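Local coordinates for protein yahD a copper inducible hydrolase (Lactococcus lactis subsp. lactis, PDB 3OG9), which is a copper-inducible member of the alpha/beta hydrolase fold, probably a hydrolase, and binds D-malate in its pocket, at residues Val115-Gly123 / Leu171-Cys180; Asn126-Gly135 / Lys150-Asp160. All coordinates share one frame; numbering follows the deposited sequence.

In the fold
Four neighbouring pieces of the alpha/beta hydrolase core meet here. Going along the chain, helix 111-121 starts at the malate pocket, just after strand 105-109, and is followed, after a turn, by strand 129-133; a loop then leads to strand 151-156, and helix 165-177 follows. Interaction 2 pairs the two strands, closing the loop between N126-G135 and K150-D160. Interaction 1 joins the two helices and closes the wider loop, so interaction 2 is nested inside it. The layers touch directly: L117 and F120 of the helix 111-121 rest on A132 and I130 of the first strand, which makes interaction 1 a helical layer over one face of the sheet of interaction 2.

Interaction 1 of 2, residues Val115-Gly123 / Leu171-Cys180; sequences VALNMFLRG and LKGDLEDSGC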
loop_
_atom_site.group_PDB
_atom_site.type_symbol
_atom_site.label_atom_id
_atom_site.label_comp_id
_atom_site.label_asym_id
_atom_site.label_seq_id
_atom_site.Cartn_x
_atom_site.Cartn_y
_atom_site.Cartn_z
ATOM N N VAL A 115 1.389 4.623 1.752
ATOM C CA VAL A 115 2.297 4.314 2.840
ATOM C C VAL A 115 3.165 3.105 2.494
ATOM O O VAL A 115 4.389 3.118 2.740
ATOM C CB VAL A 115 1.479 4.179 4.154
ATOM C CG1 VAL A 115 2.148 3.291 5.205
ATOM C CG2 VAL A 115 1.216 5.579 4.704
ATOM N N ALA A 116 2.538 2.085 1.904
ATOM C CA ALA A 116 3.257 0.864 1.421
ATOM C C ALA A 116 4.319 1.226 0.366
ATOM O O ALA A 116 5.484 0.762 0.404
ATOM C CB ALA A 116 2.268 -0.149 0.847
ATOM N N LEU A 117 3.887 2.050 -0.577
ATOM C CA LEU A 117 4.737 2.501 -1.669
ATOM C C LEU A 117 5.892 3.353 -1.171
ATOM O O LEU A 117 7.031 3.221 -1.623
ATOM C CB LEU A 117 3.904 3.287 -2.657
ATOM C CG LEU A 117 3.007 2.450 -3.543
ATOM C CD1 LEU A 117 2.038 3.410 -4.255
ATOM C CD2 LEU A 117 3.834 1.619 -4.537
ATOM N N ASN A 118 5.604 4.207 -0.198
ATOM C CA ASN A 118 6.662 5.009 0.404
ATOM C C ASN A 118 7.691 4.175 1.198
ATOM O O ASN A 118 8.896 4.376 1.040
ATOM C CB ASN A 118 6.047 6.123 1.259
ATOM C CG ASN A 118 7.095 7.103 1.777
ATOM O OD1 ASN A 118 7.617 6.935 2.874
ATOM N ND2 ASN A 118 7.404 8.124 0.980
ATOM N N MET A 119 7.217 3.239 2.027
ATOM C CA MET A 119 8.095 2.312 2.756
ATOM C C MET A 119 9.014 1.511 1.825
ATOM O O MET A 119 10.193 1.309 2.130
ATOM C CB MET A 119 7.264 1.349 3.591
ATOM C CG MET A 119 6.708 2.040 4.848
ATOM S SD MET A 119 5.781 0.952 5.946
ATOM C CE MET A 119 4.631 0.190 4.825
ATOM N N PHE A 120 8.453 1.079 0.705
ATOM C CA PHE A 120 9.151 0.251 -0.293
ATOM C C PHE A 120 10.271 1.093 -0.899
ATOM O O PHE A 120 11.450 0.660 -0.960
ATOM C CB PHE A 120 8.139 -0.102 -1.377
ATOM C CG PHE A 120 8.556 -1.222 -2.290
ATOM C CD1 PHE A 120 9.075 -2.405 -1.773
ATOM C CD2 PHE A 120 8.365 -1.109 -3.657
ATOM C CE1 PHE A 120 9.427 -3.482 -2.618
ATOM C CE2 PHE A 120 8.702 -2.173 -4.512
ATOM C CZ PHE A 120 9.232 -3.367 -3.975
ATOM N N LEU A 121 9.903 2.296 -1.331
ATOM C CA LEU A 121 10.838 3.211 -1.997
ATOM C C LEU A 121 11.918 3.764 -1.051
ATOM O O LEU A 121 13.028 4.089 -1.491
ATOM C CB LEU A 121 10.066 4.355 -2.668
ATOM C CG LEU A 121 9.386 3.967 -3.978
ATOM C CD1 LEU A 121 8.357 4.988 -4.392
ATOM C CD2 LEU A 121 10.419 3.796 -5.082
ATOM N N ARG A 122 11.584 3.879 0.233
ATOM C CA ARG A 122 12.531 4.311 1.243
ATOM C C ARG A 122 13.385 3.155 1.731
ATOM O O ARG A 122 14.290 3.383 2.543
ATOM C CB ARG A 122 11.784 4.910 2.448
ATOM C CG ARG A 122 11.240 6.335 2.243
ATOM C CD ARG A 122 12.362 7.336 2.374
ATOM N NE ARG A 122 11.956 8.736 2.343
ATOM C CZ ARG A 122 12.813 9.737 2.499
ATOM N NH1 ARG A 122 14.099 9.475 2.688
ATOM N NH2 ARG A 122 12.405 10.995 2.469
ATOM N N GLY A 123 13.064 1.922 1.311
ATOM C CA GLY A 123 13.782 0.712 1.770
ATOM C C GLY A 123 13.560 0.337 3.235
ATOM O O GLY A 123 14.419 -0.290 3.860
ATOM N N LEU A 171 5.283 8.953 -9.357
ATOM C CA LEU A 171 5.291 7.661 -8.674
ATOM C C LEU A 171 5.800 6.522 -9.587
ATOM O O LEU A 171 6.629 5.729 -9.178
ATOM C CB LEU A 171 3.883 7.318 -8.151
ATOM C CG LEU A 171 3.754 5.897 -7.584
ATOM C CD1 LEU A 171 4.573 5.777 -6.278
ATOM C CD2 LEU A 171 2.267 5.591 -7.342
ATOM N N LYS A 172 5.277 6.448 -10.802
ATOM C CA LYS A 172 5.689 5.394 -11.743
ATOM C C LYS A 172 7.199 5.542 -12.046
ATOM O O LYS A 172 7.977 4.566 -12.043
ATOM C CB LYS A 172 4.886 5.555 -13.036
ATOM C CG LYS A 172 3.465 5.048 -12.986
ATOM C CD LYS A 172 2.906 5.032 -14.433
ATOM C CE LYS A 172 2.827 6.421 -15.058
ATOM N NZ LYS A 172 2.311 6.295 -16.452
ATOM N N GLY A 173 7.592 6.785 -12.278
ATOM C CA GLY A 173 9.000 7.128 -12.558
ATOM C C GLY A 173 9.923 6.731 -11.420
ATOM O O GLY A 173 10.982 6.149 -11.655
ATOM N N ASP A 174 9.554 7.046 -10.172
ATOM C CA ASP A 174 10.382 6.624 -9.028
ATOM C C ASP A 174 10.519 5.114 -8.972
ATOM O O ASP A 174 11.611 4.603 -8.770
ATOM C CB ASP A 174 9.830 7.138 -7.687
ATOM C CG ASP A 174 10.047 8.662 -7.500
ATOM O OD1 ASP A 174 9.502 9.220 -6.526
ATOM O OD2 ASP A 174 10.777 9.286 -8.295
ATOM N N LEU A 175 9.416 4.392 -9.151
ATOM C CA LEU A 175 9.490 2.912 -9.183
ATOM C C LEU A 175 10.330 2.357 -10.350
ATOM O O LEU A 175 11.137 1.440 -10.167
ATOM C CB LEU A 175 8.081 2.312 -9.234
ATOM C CG LEU A 175 7.283 2.530 -7.927
ATOM C CD1 LEU A 175 5.781 2.335 -8.184
ATOM C CD2 LEU A 175 7.785 1.649 -6.812
ATOM N N GLU A 176 10.129 2.904 -11.541
ATOM C CA GLU A 176 10.884 2.421 -12.713
ATOM C C GLU A 176 12.366 2.797 -12.640
ATOM O O GLU A 176 13.239 2.011 -13.031
ATOM C CB GLU A 176 10.225 2.905 -13.985
ATOM C CG GLU A 176 9.017 2.039 -14.265
ATOM C CD GLU A 176 8.194 2.482 -15.442
ATOM O OE1 GLU A 176 8.345 3.659 -15.880
ATOM O OE2 GLU A 176 7.383 1.632 -15.910
ATOM N N ASP A 177 12.648 3.991 -12.128
ATOM C CA ASP A 177 14.035 4.363 -11.852
ATOM C C ASP A 177 14.741 3.434 -10.864
ATOM O O ASP A 177 15.964 3.278 -10.938
ATOM C CB ASP A 177 14.129 5.802 -11.359
ATOM C CG ASP A 177 13.775 6.822 -12.449
ATOM O OD1 ASP A 177 13.529 6.447 -13.643
ATOM O OD2 ASP A 177 13.730 8.012 -12.096
ATOM N N SER A 178 13.974 2.827 -9.955
ATOM C CA SER A 178 14.514 1.855 -8.994
ATOM C C SER A 178 14.648 0.465 -9.616
ATOM O O SER A 178 15.291 -0.431 -9.052
ATOM C CB SER A 178 13.636 1.789 -7.736
ATOM O OG SER A 178 12.347 1.283 -8.027
ATOM N N GLY A 179 14.047 0.292 -10.783
ATOM C CA GLY A 179 14.140 -0.973 -11.493
ATOM C C GLY A 179 12.892 -1.829 -11.493
ATOM O O GLY A 179 12.906 -2.898 -12.094
ATOM N N CYS A 180 11.798 -1.360 -10.876
ATOM C CA CYS A 180 10.555 -2.176 -10.811
ATOM C C CYS A 180 9.921 -2.466 -12.162
ATOM O O CYS A 180 9.948 -1.645 -13.072
ATOM C CB CYS A 180 9.468 -1.545 -9.925
ATOM S SG CYS A 180 9.897 -1.381 -8.227
#
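The F120 ring meets L175 at its edge, where CD2 of the leucine lies near the ring plane, 4.2 Å from F120 CD2. The sulfur of C180 approaches the same ring obliquely, its SG 4.0 Å from F120 CE2, a sulfur-aromatic contact. With CG anti to the backbone N, the F120 chi1 of -165° swings the ring out toward the C180 end of the other segment.

The rest is leucine against leucine. L121 CD2 packs on L175 CD2 at 3.8 Å, the two side chains crossing at about a right angle, and the same L121 methyl also lies 4.0 Å from the backbone O of D174. One turn earlier L117 CD1 nestles against both methyls of L171, closest to CD2 at 3.8 Å. No hydrogen bond spans the gap; the carboxylate of D174 turns instead to Q137.

Both helices finish in Schellman motifs, at G123 and G179, and the second lets the chain turn so that C180 comes back to F120. The axes of 115-121 and 171-177 come within 11.3 Å, their directions 33° apart, and the two helices lie side by side on one face of the alpha/beta hydrolase sheet.

Interaction 2 of 2, residues Asn126-Gly135 / Lys150-Asp160; sequences NFDKIIAFHG and KHVFLSYAPND
S155 OG is gripped by two groups: the backbone N of H134 donates to it at 2.9 Å, and E197 of helix 195-208 holds it as well. The same oxygen sits over the centre of one face of the H134 imidazole, 3.6 Å above the plane, and in the plane of the F133 ring at its edge. A chi1 of 69° sets OG between the backbone N and the carbonyl carbon, turned to the neighbouring strand. E197 also takes H134 NE2, so one carboxylate ties both residues. Across the imidazole edge, a water links H134 ND1, A157 N and D160 OD2; D160 OD2 also bonds H191, consistent with the acid of a Ser-His-Asp triad, while OD1 takes the backbone N of I162.

This cluster sits at the C-terminal ends of two parallel strands, laddered by F153 N to I130 O and A132 N to F153 O, both 2.8 Å; strand 151-156 lies between strands 129-133 and 181-186 of the alpha/beta hydrolase sheet. On the face toward helix 111-121, L154 CD2 presses on A132 CB at 3.6 Å; on the other, F153 CE2 meets F133 CE1 at 3.7 Å, the ring planes 69° apart.

At the strands' start K150, bent at its second torsion, reaches back to F127 O, its NZ 3.0 Å away, with a weak bond to N126 OD1. A methionine in its place would probably leave F127 O without this donor.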
loop_
_atom_site.group_PDB
_atom_site.type_symbol
_atom_site.label_atom_id
_atom_site.label_comp_id
_atom_site.label_asym_id
_atom_site.label_seq_id
_atom_site.Cartn_x
_atom_site.Cartn_y
_atom_site.Cartn_z
ATOM N N ASN A 126 11.263 -4.737 2.851
ATOM C CA ASN A 126 11.554 -5.485 1.632
ATOM C C ASN A 126 10.372 -6.382 1.215
ATOM O O ASN A 126 10.476 -7.625 1.226
ATOM C CB ASN A 126 12.820 -6.317 1.854
ATOM C CG ASN A 126 13.350 -6.932 0.567
ATOM O OD1 ASN A 126 13.285 -6.331 -0.512
ATOM N ND2 ASN A 126 13.852 -8.143 0.679
ATOM N N PHE A 127 9.249 -5.755 0.853
ATOM C CA PHE A 127 8.115 -6.510 0.279
ATOM C C PHE A 127 8.552 -7.264 -0.984
ATOM O O PHE A 127 9.391 -6.783 -1.763
ATOM C CB PHE A 127 6.958 -5.587 -0.144
ATOM C CG PHE A 127 6.293 -4.835 0.986
ATOM C CD1 PHE A 127 5.628 -5.514 2.001
ATOM C CD2 PHE A 127 6.295 -3.439 0.982
ATOM C CE1 PHE A 127 4.986 -4.806 3.038
ATOM C CE2 PHE A 127 5.666 -2.725 1.990
ATOM C CZ PHE A 127 5.014 -3.408 3.026
ATOM N N ASP A 128 7.941 -8.416 -1.216
ATOM C CA ASP A 128 8.183 -9.134 -2.462
ATOM C C ASP A 128 7.460 -8.458 -3.639
ATOM O O ASP A 128 8.033 -8.304 -4.733
ATOM C CB ASP A 128 7.750 -10.593 -2.336
ATOM C CG ASP A 128 8.044 -11.377 -3.601
ATOM O OD1 ASP A 128 9.223 -11.375 -4.017
ATOM O OD2 ASP A 128 7.103 -11.955 -4.188
ATOM N N LYS A 129 6.197 -8.071 -3.402
ATOM C CA LYS A 129 5.354 -7.400 -4.413
ATOM C C LYS A 129 4.464 -6.373 -3.737
ATOM O O LYS A 129 4.246 -6.452 -2.522
ATOM C CB LYS A 129 4.401 -8.387 -5.072
ATOM C CG LYS A 129 5.053 -9.450 -5.855
ATOM C CD LYS A 129 4.049 -10.338 -6.491
ATOM C CE LYS A 129 4.774 -11.304 -7.366
ATOM N NZ LYS A 129 5.666 -12.228 -6.595
ATOM N N ILE A 130 3.951 -5.420 -4.530
ATOM C CA ILE A 130 2.959 -4.451 -4.047
ATOM C C ILE A 130 1.808 -4.351 -5.037
ATOM O O ILE A 130 2.012 -4.301 -6.242
ATOM C CB ILE A 130 3.598 -3.042 -3.877
ATOM C CG1 ILE A 130 4.640 -3.065 -2.755
ATOM C CG2 ILE A 130 2.511 -1.956 -3.546
ATOM C CD1 ILE A 130 5.136 -1.681 -2.358
ATOM N N ILE A 131 0.590 -4.344 -4.510
ATOM C CA ILE A 131 -0.604 -4.043 -5.269
ATOM C C ILE A 131 -1.126 -2.767 -4.630
ATOM O O ILE A 131 -1.559 -2.779 -3.459
ATOM C CB ILE A 131 -1.632 -5.202 -5.143
ATOM C CG1 ILE A 131 -1.059 -6.444 -5.845
ATOM C CG2 ILE A 131 -3.018 -4.822 -5.779
ATOM C CD1 ILE A 131 -1.839 -7.730 -5.697
ATOM N N ALA A 132 -1.065 -1.661 -5.381
ATOM C CA ALA A 132 -1.470 -0.338 -4.841
ATOM C C ALA A 132 -2.667 0.178 -5.614
ATOM O O ALA A 132 -2.520 0.538 -6.772
ATOM C CB ALA A 132 -0.332 0.668 -4.979
ATOM N N PHE A 133 -3.842 0.209 -4.995
ATOM C CA PHE A 133 -5.023 0.789 -5.644
ATOM C C PHE A 133 -5.136 2.267 -5.368
ATOM O O PHE A 133 -5.220 2.685 -4.203
ATOM C CB PHE A 133 -6.301 0.086 -5.207
ATOM C CG PHE A 133 -6.319 -1.407 -5.495
ATOM C CD1 PHE A 133 -6.400 -1.885 -6.803
ATOM C CD2 PHE A 133 -6.290 -2.338 -4.447
ATOM C CE1 PHE A 133 -6.425 -3.290 -7.065
ATOM C CE2 PHE A 133 -6.318 -3.740 -4.706
ATOM C CZ PHE A 133 -6.386 -4.205 -6.000
ATOM N N HIS A 134 -5.117 3.053 -6.440
ATOM C CA HIS A 134 -5.231 4.512 -6.370
ATOM C C HIS A 134 -4.205 5.170 -5.452
ATOM O O HIS A 134 -4.533 6.050 -4.627
ATOM C CB HIS A 134 -6.683 4.911 -6.047
ATOM C CG HIS A 134 -7.630 4.360 -7.053
ATOM N ND1 HIS A 134 -7.658 4.820 -8.350
ATOM C CD2 HIS A 134 -8.477 3.306 -7.004
ATOM C CE1 HIS A 134 -8.502 4.086 -9.054
ATOM N NE2 HIS A 134 -9.018 3.167 -8.258
ATOM N N GLY A 135 -2.953 4.751 -5.647
ATOM C CA GLY A 135 -1.823 5.304 -4.937
ATOM C C GLY A 135 -1.242 6.542 -5.627
ATOM O O GLY A 135 -1.599 6.901 -6.781
ATOM N N LYS A 150 11.674 -6.552 -8.764
ATOM C CA LYS A 150 10.368 -6.482 -8.114
ATOM C C LYS A 150 9.226 -6.212 -9.093
ATOM O O LYS A 150 9.421 -5.557 -10.131
ATOM C CB LYS A 150 10.382 -5.389 -7.021
ATOM C CG LYS A 150 11.494 -5.568 -5.981
ATOM C CD LYS A 150 11.294 -6.791 -5.146
ATOM C CE LYS A 150 12.197 -6.711 -3.907
ATOM N NZ LYS A 150 11.857 -7.858 -3.076
ATOM N N HIS A 151 8.047 -6.737 -8.762
ATOM C CA HIS A 151 6.855 -6.562 -9.572
ATOM C C HIS A 151 5.822 -5.805 -8.754
ATOM O O HIS A 151 5.620 -6.078 -7.569
ATOM C CB HIS A 151 6.309 -7.916 -10.006
ATOM C CG HIS A 151 7.051 -8.506 -11.165
ATOM N ND1 HIS A 151 6.666 -8.291 -12.471
ATOM C CD2 HIS A 151 8.150 -9.295 -11.220
ATOM C CE1 HIS A 151 7.502 -8.914 -13.283
ATOM N NE2 HIS A 151 8.420 -9.515 -12.552
ATOM N N VAL A 152 5.200 -4.814 -9.377
ATOM C CA VAL A 152 4.313 -3.917 -8.644
ATOM C C VAL A 152 3.109 -3.636 -9.546
ATOM O O VAL A 152 3.288 -3.374 -10.748
ATOM C CB VAL A 152 5.041 -2.566 -8.291
ATOM C CG1 VAL A 152 4.021 -1.507 -7.794
ATOM C CG2 VAL A 152 6.107 -2.807 -7.194
ATOM N N PHE A 153 1.909 -3.713 -8.980
ATOM C CA PHE A 153 0.643 -3.404 -9.700
ATOM C C PHE A 153 0.100 -2.070 -9.174
ATOM O O PHE A 153 0.051 -1.885 -7.944
ATOM C CB PHE A 153 -0.395 -4.508 -9.375
ATOM C CG PHE A 153 -1.775 -4.282 -10.012
ATOM C CD1 PHE A 153 -2.105 -4.890 -11.214
ATOM C CD2 PHE A 153 -2.727 -3.503 -9.373
ATOM C CE1 PHE A 153 -3.384 -4.695 -11.786
ATOM C CE2 PHE A 153 -4.018 -3.287 -9.929
ATOM C CZ PHE A 153 -4.325 -3.872 -11.149
ATOM N N LEU A 154 -0.261 -1.147 -10.085
ATOM C CA LEU A 154 -0.801 0.154 -9.719
ATOM C C LEU A 154 -2.056 0.409 -10.493
ATOM O O LEU A 154 -2.095 0.181 -11.718
ATOM C CB LEU A 154 0.169 1.303 -10.068
ATOM C CG LEU A 154 1.580 1.241 -9.505
ATOM C CD1 LEU A 154 2.462 2.347 -10.123
ATOM C CD2 LEU A 154 1.589 1.367 -7.982
ATOM N N SER A 155 -3.069 0.936 -9.820
ATOM C CA SER A 155 -4.237 1.445 -10.580
ATOM C C SER A 155 -4.248 2.968 -10.551
ATOM O O SER A 155 -3.726 3.570 -9.617
ATOM C CB SER A 155 -5.538 0.922 -10.014
ATOM O OG SER A 155 -5.798 1.478 -8.741
ATOM N N TYR A 156 -4.900 3.565 -11.562
ATOM C CA TYR A 156 -5.042 4.992 -11.654
ATOM C C TYR A 156 -6.369 5.254 -12.385
ATOM O O TYR A 156 -6.744 4.474 -13.265
ATOM C CB TYR A 156 -3.837 5.514 -12.454
ATOM C CG TYR A 156 -3.951 6.929 -12.903
ATOM C CD1 TYR A 156 -3.794 7.988 -11.987
ATOM C CD2 TYR A 156 -4.236 7.229 -14.244
ATOM C CE1 TYR A 156 -3.925 9.318 -12.406
ATOM C CE2 TYR A 156 -4.348 8.551 -14.669
ATOM C CZ TYR A 156 -4.189 9.586 -13.754
ATOM O OH TYR A 156 -4.326 10.904 -14.175
ATOM N N ALA A 157 -7.089 6.313 -12.016
ATOM C CA ALA A 157 -8.189 6.771 -12.884
ATOM C C ALA A 157 -7.915 8.204 -13.353
ATOM O O ALA A 157 -7.481 9.020 -12.556
ATOM C CB ALA A 157 -9.535 6.687 -12.153
ATOM N N PRO A 158 -8.197 8.545 -14.619
ATOM C CA PRO A 158 -7.868 9.915 -15.048
ATOM C C PRO A 158 -8.933 10.931 -14.565
ATOM O O PRO A 158 -8.736 12.144 -14.711
ATOM C CB PRO A 158 -7.801 9.808 -16.582
ATOM C CG PRO A 158 -8.733 8.667 -16.932
ATOM C CD PRO A 158 -9.009 7.863 -15.659
ATOM N N ASN A 159 -10.026 10.461 -13.986
ATOM C CA ASN A 159 -10.976 11.345 -13.330
ATOM C C ASN A 159 -10.840 11.367 -11.798
ATOM O O ASN A 159 -11.715 11.881 -11.089
ATOM C CB ASN A 159 -12.415 11.029 -13.764
ATOM C CG ASN A 159 -12.829 9.562 -13.519
ATOM O OD1 ASN A 159 -12.002 8.664 -13.323
ATOM N ND2 ASN A 159 -14.143 9.324 -13.549
ATOM N N ASP A 160 -9.725 10.836 -11.290
ATOM C CA ASP A 160 -9.441 10.906 -9.866
ATOM C C ASP A 160 -9.008 12.317 -9.494
ATOM O O ASP A 160 -7.909 12.743 -9.839
ATOM C CB ASP A 160 -8.348 9.890 -9.512
ATOM C CG ASP A 160 -8.162 9.720 -8.029
ATOM O OD1 ASP A 160 -8.557 10.625 -7.270
ATOM O OD2 ASP A 160 -7.573 8.708 -7.627
HETATM O O HOH W 1 8.364 -9.309 -7.146
HETATM O O HOH W 2 -1.755 3.141 -7.688
HETATM O O HOH W 3 -6.175 7.121 -9.130
HETATM O O HOH W 4 -3.535 6.446 -8.758
#